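Local atomic coordinates of probable hydrogenase nickel incorporation protein hypB (Methanocaldococcus jannaschii, PDB entry 2HF9), a protein that binds GTP, probably hydrolyses it slowly, and is probably required for nickel insertion into the metal centre of [NiFe] hydrogenases during their maturation. Residues Pro160-Met163 with Lys164-Asp167; Val127-Leu130 with Ile131-Ala134. All coordinates share one frame; numbering follows the deposited sequence.

Contact 1: Pro160-Met163 with Lys164-Asp167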
ATOM      1  N   PRO A 160      -8.921   5.487  -8.516  1.00 17.03           N
ATOM      2  CA  PRO A 160     -10.182   6.227  -8.399  1.00 16.81           C
ATOM      3  C   PRO A 160     -11.297   5.438  -7.698  1.00 16.67           C
ATOM      4  O   PRO A 160     -12.175   6.044  -7.083  1.00 16.42           O
ATOM      5  CB  PRO A 160     -10.548   6.533  -9.855  1.00 16.92           C
ATOM      6  CG  PRO A 160      -9.887   5.456 -10.648  1.00 17.05           C
ATOM      7  CD  PRO A 160      -8.610   5.152  -9.921  1.00 17.04           C
ATOM      8  N   GLY A 161     -11.238   4.108  -7.778  1.00 16.29           N
ATOM      9  CA  GLY A 161     -12.224   3.227  -7.146  1.00 15.79           C
ATOM     10  C   GLY A 161     -12.422   3.454  -5.661  1.00 15.45           C
ATOM     11  O   GLY A 161     -13.549   3.705  -5.209  1.00 14.86           O
ATOM     12  N   ILE A 162     -11.334   3.377  -4.891  1.00 14.82           N
ATOM     13  CA  ILE A 162     -11.417   3.601  -3.443  1.00 14.57           C
ATOM     14  C   ILE A 162     -11.739   5.062  -3.110  1.00 14.01           C
ATOM     15  O   ILE A 162     -12.461   5.335  -2.149  1.00 13.64           O
ATOM     16  CB  ILE A 162     -10.145   3.113  -2.676  1.00 14.39           C
ATOM     17  CG1 ILE A 162     -10.441   2.968  -1.172  1.00 14.68           C
ATOM     18  CG2 ILE A 162      -8.942   4.024  -2.946  1.00 14.62           C
ATOM     19  CD1 ILE A 162      -9.348   2.265  -0.372  1.00 14.87           C
ATOM     20  N   MET A 163     -11.212   5.983  -3.922  1.00 13.84           N
ATOM     21  CA  MET A 163     -11.432   7.420  -3.735  1.00 13.80           C
ATOM     22  C   MET A 163     -12.907   7.775  -3.798  1.00 13.63           C
ATOM     23  O   MET A 163     -13.378   8.620  -3.040  1.00 13.86           O
ATOM     24  CB  MET A 163     -10.644   8.247  -4.759  1.00 13.68           C
ATOM     25  CG  MET A 163      -9.137   8.135  -4.632  1.00 14.20           C
ATOM     26  SD  MET A 163      -8.493   8.569  -3.003  1.00 15.25           S
ATOM     27  CE  MET A 163      -6.906   7.755  -3.099  1.00 14.30           C
ATOM     28  N   LYS A 164     -13.634   7.106  -4.689  1.00 13.87           N
ATOM     29  CA  LYS A 164     -15.078   7.313  -4.834  1.00 13.79           C
ATOM     30  C   LYS A 164     -15.887   6.823  -3.635  1.00 13.51           C
ATOM     31  O   LYS A 164     -17.051   7.196  -3.478  1.00 13.43           O
ATOM     32  CB  LYS A 164     -15.593   6.650  -6.113  1.00 14.27           C
ATOM     33  CG  LYS A 164     -15.074   7.279  -7.393  1.00 15.33           C
ATOM     34  CD  LYS A 164     -15.745   6.651  -8.605  1.00 18.15           C
ATOM     35  CE  LYS A 164     -15.006   6.999  -9.884  1.00 20.03           C
ATOM     36  NZ  LYS A 164     -13.893   6.034 -10.147  1.00 22.22           N
ATOM     37  N   THR A 165     -15.276   5.986  -2.796  1.00 12.97           N
ATOM     38  CA  THR A 165     -15.961   5.455  -1.611  1.00 12.35           C
ATOM     39  C   THR A 165     -15.712   6.320  -0.370  1.00 11.93           C
ATOM     40  O   THR A 165     -16.316   6.101   0.681  1.00 12.02           O
ATOM     41  CB  THR A 165     -15.579   3.973  -1.322  1.00 12.37           C
ATOM     42  OG1 THR A 165     -14.255   3.903  -0.774  1.00 12.30           O
ATOM     43  CG2 THR A 165     -15.646   3.135  -2.600  1.00 12.78           C
ATOM     44  N   ALA A 166     -14.843   7.318  -0.509  1.00 11.42           N
ATOM     45  CA  ALA A 166     -14.457   8.172   0.612  1.00 10.93           C
ATOM     46  C   ALA A 166     -15.436   9.318   0.848  1.00 10.86           C
ATOM     47  O   ALA A 166     -15.947   9.922  -0.101  1.00 10.80           O
ATOM     48  CB  ALA A 166     -13.055   8.718   0.394  1.00 10.93           C
ATOM     49  N   ASP A 167     -15.689   9.600   2.124  1.00 10.27           N
ATOM     50  CA  ASP A 167     -16.425  10.786   2.545  1.00  9.92           C
ATOM     51  C   ASP A 167     -15.441  11.912   2.853  1.00  9.58           C
ATOM     52  O   ASP A 167     -15.761  13.099   2.714  1.00  9.11           O
ATOM     53  CB  ASP A 167     -17.266  10.467   3.778  1.00 10.19           C
ATOM     54  CG  ASP A 167     -18.316   9.403   3.504  1.00 10.86           C
ATOM     55  OD1 ASP A 167     -19.249   9.680   2.728  1.00 11.45           O
ATOM     56  OD2 ASP A 167     -18.200   8.292   4.062  1.00 11.08           O
TER
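Thr-165 holds OG1 between its own backbone N and carbonyl carbon (chi1 74°), which turns the hydroxyl back onto the carbonyl of Ile-162. OG1 of Thr-165 donates to Ile-162 O at 2.7 Å. It lies in the plane of that carbonyl, on a lone pair. The backbone N of Thr-165 also binds Ile-162 O, at 3.0 Å, but from well above the carbonyl plane. One residue thus grips Ile-162 O twice, from two different directions. The methyl CG2 of Thr-165 rests 3.4 Å from Gly-161 O. Lys-164 runs back along the short helix 160-163. Its chain is extended as far as CE and bends at the last torsion (chi4 86°), which brings NZ alongside the proline ring, 3.4 Å from Pro-160 CB. CG of Lys-164 passes 3.2 Å from Pro-160 O. Pro-160 O takes the backbone N of Lys-164 at 3.0 Å, an i to i+4 bond. Met-163 to Ala-166 form a type I turn, with Ala-166 N bonded to Met-163 O at 3.2 Å. Two outside groups add to these bonds: Arg-143 NH2 reaches Thr-165 OG1, and Asn-195 ND2 reaches Met-163 O. The Met-163 side chain packs on Val-145 and Ile-147 of strand 142-148. Pro-160 O, Ile-162 O and Met-163 O each take a donor from residues 164-166. With Arg-143 donating to it, OG1 is likely to be polarised into a stronger donor toward Ile-162 O.

Contact 2: Val127-Leu130 with Ile131-Ala134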
ATOM      1  N   VAL A 127      -6.859  -2.252   7.050  1.00 13.65           N
ATOM      2  CA  VAL A 127      -5.534  -2.666   6.591  1.00 14.93           C
ATOM      3  C   VAL A 127      -5.044  -1.688   5.508  1.00 15.33           C
ATOM      4  O   VAL A 127      -5.853  -1.122   4.769  1.00 15.60           O
ATOM      5  CB  VAL A 127      -5.507  -4.136   6.094  1.00 15.11           C
ATOM      6  CG1 VAL A 127      -6.352  -5.044   6.994  1.00 15.98           C
ATOM      7  CG2 VAL A 127      -5.981  -4.226   4.676  1.00 15.95           C
ATOM      8  N   GLY A 128      -3.731  -1.468   5.447  1.00 16.11           N
ATOM      9  CA  GLY A 128      -3.139  -0.552   4.465  1.00 16.84           C
ATOM     10  C   GLY A 128      -3.139  -1.130   3.062  1.00 17.48           C
ATOM     11  O   GLY A 128      -2.321  -1.990   2.739  1.00 17.43           O
ATOM     12  N   ASN A 129      -4.065  -0.644   2.234  1.00 18.39           N
ATOM     13  CA  ASN A 129      -4.327  -1.177   0.900  1.00 19.30           C
ATOM     14  C   ASN A 129      -5.324  -0.243   0.228  1.00 19.86           C
ATOM     15  O   ASN A 129      -6.344   0.105   0.829  1.00 19.70           O
ATOM     16  CB  ASN A 129      -4.925  -2.594   0.994  1.00 19.43           C
ATOM     17  CG  ASN A 129      -4.872  -3.364  -0.329  1.00 20.61           C
ATOM     18  OD1 ASN A 129      -5.433  -2.944  -1.342  1.00 21.69           O
ATOM     19  ND2 ASN A 129      -4.212  -4.516  -0.308  1.00 21.55           N
ATOM     20  N   LEU A 130      -5.033   0.160  -1.008  1.00 20.30           N
ATOM     21  CA  LEU A 130      -5.920   1.058  -1.751  1.00 20.95           C
ATOM     22  C   LEU A 130      -6.852   0.345  -2.736  1.00 21.74           C
ATOM     23  O   LEU A 130      -7.566   0.999  -3.500  1.00 21.87           O
ATOM     24  CB  LEU A 130      -5.111   2.140  -2.484  1.00 20.73           C
ATOM     25  CG  LEU A 130      -4.499   3.292  -1.682  1.00 20.29           C
ATOM     26  CD1 LEU A 130      -3.718   4.208  -2.615  1.00 19.16           C
ATOM     27  CD2 LEU A 130      -5.559   4.089  -0.913  1.00 18.71           C
ATOM     28  N   ILE A 131      -6.851  -0.985  -2.713  1.00 22.73           N
ATOM     29  CA  ILE A 131      -7.664  -1.778  -3.640  1.00 23.49           C
ATOM     30  C   ILE A 131      -8.860  -2.458  -2.957  1.00 23.83           C
ATOM     31  O   ILE A 131     -10.004  -2.047  -3.174  1.00 23.93           O
ATOM     32  CB  ILE A 131      -6.800  -2.804  -4.440  1.00 23.66           C
ATOM     33  CG1 ILE A 131      -5.934  -2.095  -5.484  1.00 23.76           C
ATOM     34  CG2 ILE A 131      -7.670  -3.822  -5.157  1.00 24.12           C
ATOM     35  CD1 ILE A 131      -4.562  -1.721  -5.004  1.00 24.21           C
ATOM     36  N   CYS A 132      -8.588  -3.467  -2.123  1.00 24.02           N
ATOM     37  CA  CYS A 132      -9.633  -4.337  -1.551  1.00 24.24           C
ATOM     38  C   CYS A 132     -10.673  -3.664  -0.648  1.00 23.98           C
ATOM     39  O   CYS A 132     -11.864  -3.977  -0.761  1.00 23.89           O
ATOM     40  CB  CYS A 132      -9.013  -5.502  -0.781  1.00 24.25           C
ATOM     41  SG  CYS A 132      -7.655  -6.348  -1.587  1.00 26.12           S
ATOM     42  N   PRO A 133     -10.237  -2.773   0.274  1.00 23.83           N
ATOM     43  CA  PRO A 133     -11.206  -2.170   1.196  1.00 23.72           C
ATOM     44  C   PRO A 133     -12.320  -1.359   0.526  1.00 23.67           C
ATOM     45  O   PRO A 133     -13.345  -1.095   1.155  1.00 23.86           O
ATOM     46  CB  PRO A 133     -10.334  -1.256   2.071  1.00 23.70           C
ATOM     47  CG  PRO A 133      -8.962  -1.823   1.970  1.00 23.86           C
ATOM     48  CD  PRO A 133      -8.868  -2.296   0.552  1.00 23.68           C
ATOM     49  N   ALA A 134     -12.126  -0.980  -0.737  1.00 23.59           N
ATOM     50  CA  ALA A 134     -13.114  -0.192  -1.472  1.00 23.48           C
ATOM     51  C   ALA A 134     -14.491  -0.859  -1.508  1.00 23.47           C
ATOM     52  O   ALA A 134     -15.513  -0.189  -1.343  1.00 23.66           O
ATOM     53  CB  ALA A 134     -12.625   0.090  -2.886  1.00 23.42           C
TER
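The loop between strands 121-125 and 142-148 carries Cys-132, which binds zinc but is in a disulfide with Cys-100 in this crystal; contact 2 is the turn that contains it. Asn-129 folds its side chain over the turn. Its OD1 accepts two backbone N-H groups. Ile-131 N meets Asn-129 OD1 in the plane of the amide carbonyl at 2.8 Å, with an N-H...O angle of 154°. Cys-132 N is further from Asn-129 OD1, at 3.3 Å, and approaches from above that plane. The side chain leaves with CG opposite the backbone N (chi1 -164°), beside the carbonyl carbon, which carries OD1 forward along the chain to both amides. This is an Asx turn with a second amide added. CB of Ile-131 packs 3.4 Å from Asn-129 OD1. CG of Pro-133 lies 3.4 Å from Asn-129 O. SG of Cys-132 stands 4.1 Å from both OD1 and ND2 of Asn-129. An alanine in place of Asn-129 would probably leave the amides of Ile-131 and Cys-132 without their shared acceptor and let the cysteine backbone shift. His-101 packs beside Cys-132. Asn-129 also meets Asn-129 of the second subunit, and Cys-132 meets Cys-100 of that subunit, so the turn lies at the dimer interface. Leu-130 packs on Val-145 and Ile-147. A side-chain oxygen accepting the amide two residues ahead is typical of an Asx turn, with OD1 here also taking the amide one residue further on, in the metal-binding loop of a SIMIBI-class GTPase.

In the fold
From the N terminus the chain reaches contact 2 first, in the loop that leaves strand 121-125. It then runs through strand 142-148 before contact 1 opens at helix 160-163 and leads into strand 168-172. The two local turns stand in series; neither nests in nor crosses the other. Their centres are about 11 Å apart, and they touch directly. CG2 of Ile-162 lies 3.4 Å from Leu-130 O, and CG2 of Thr-165 lies 3.6 Å from Ala-134 O. Arg-143 joins them as well, through Pro-133 O and Thr-165 OG1. Together they pack the metal-site loop against the short helix beside strand 142-148 of the parallel sheet.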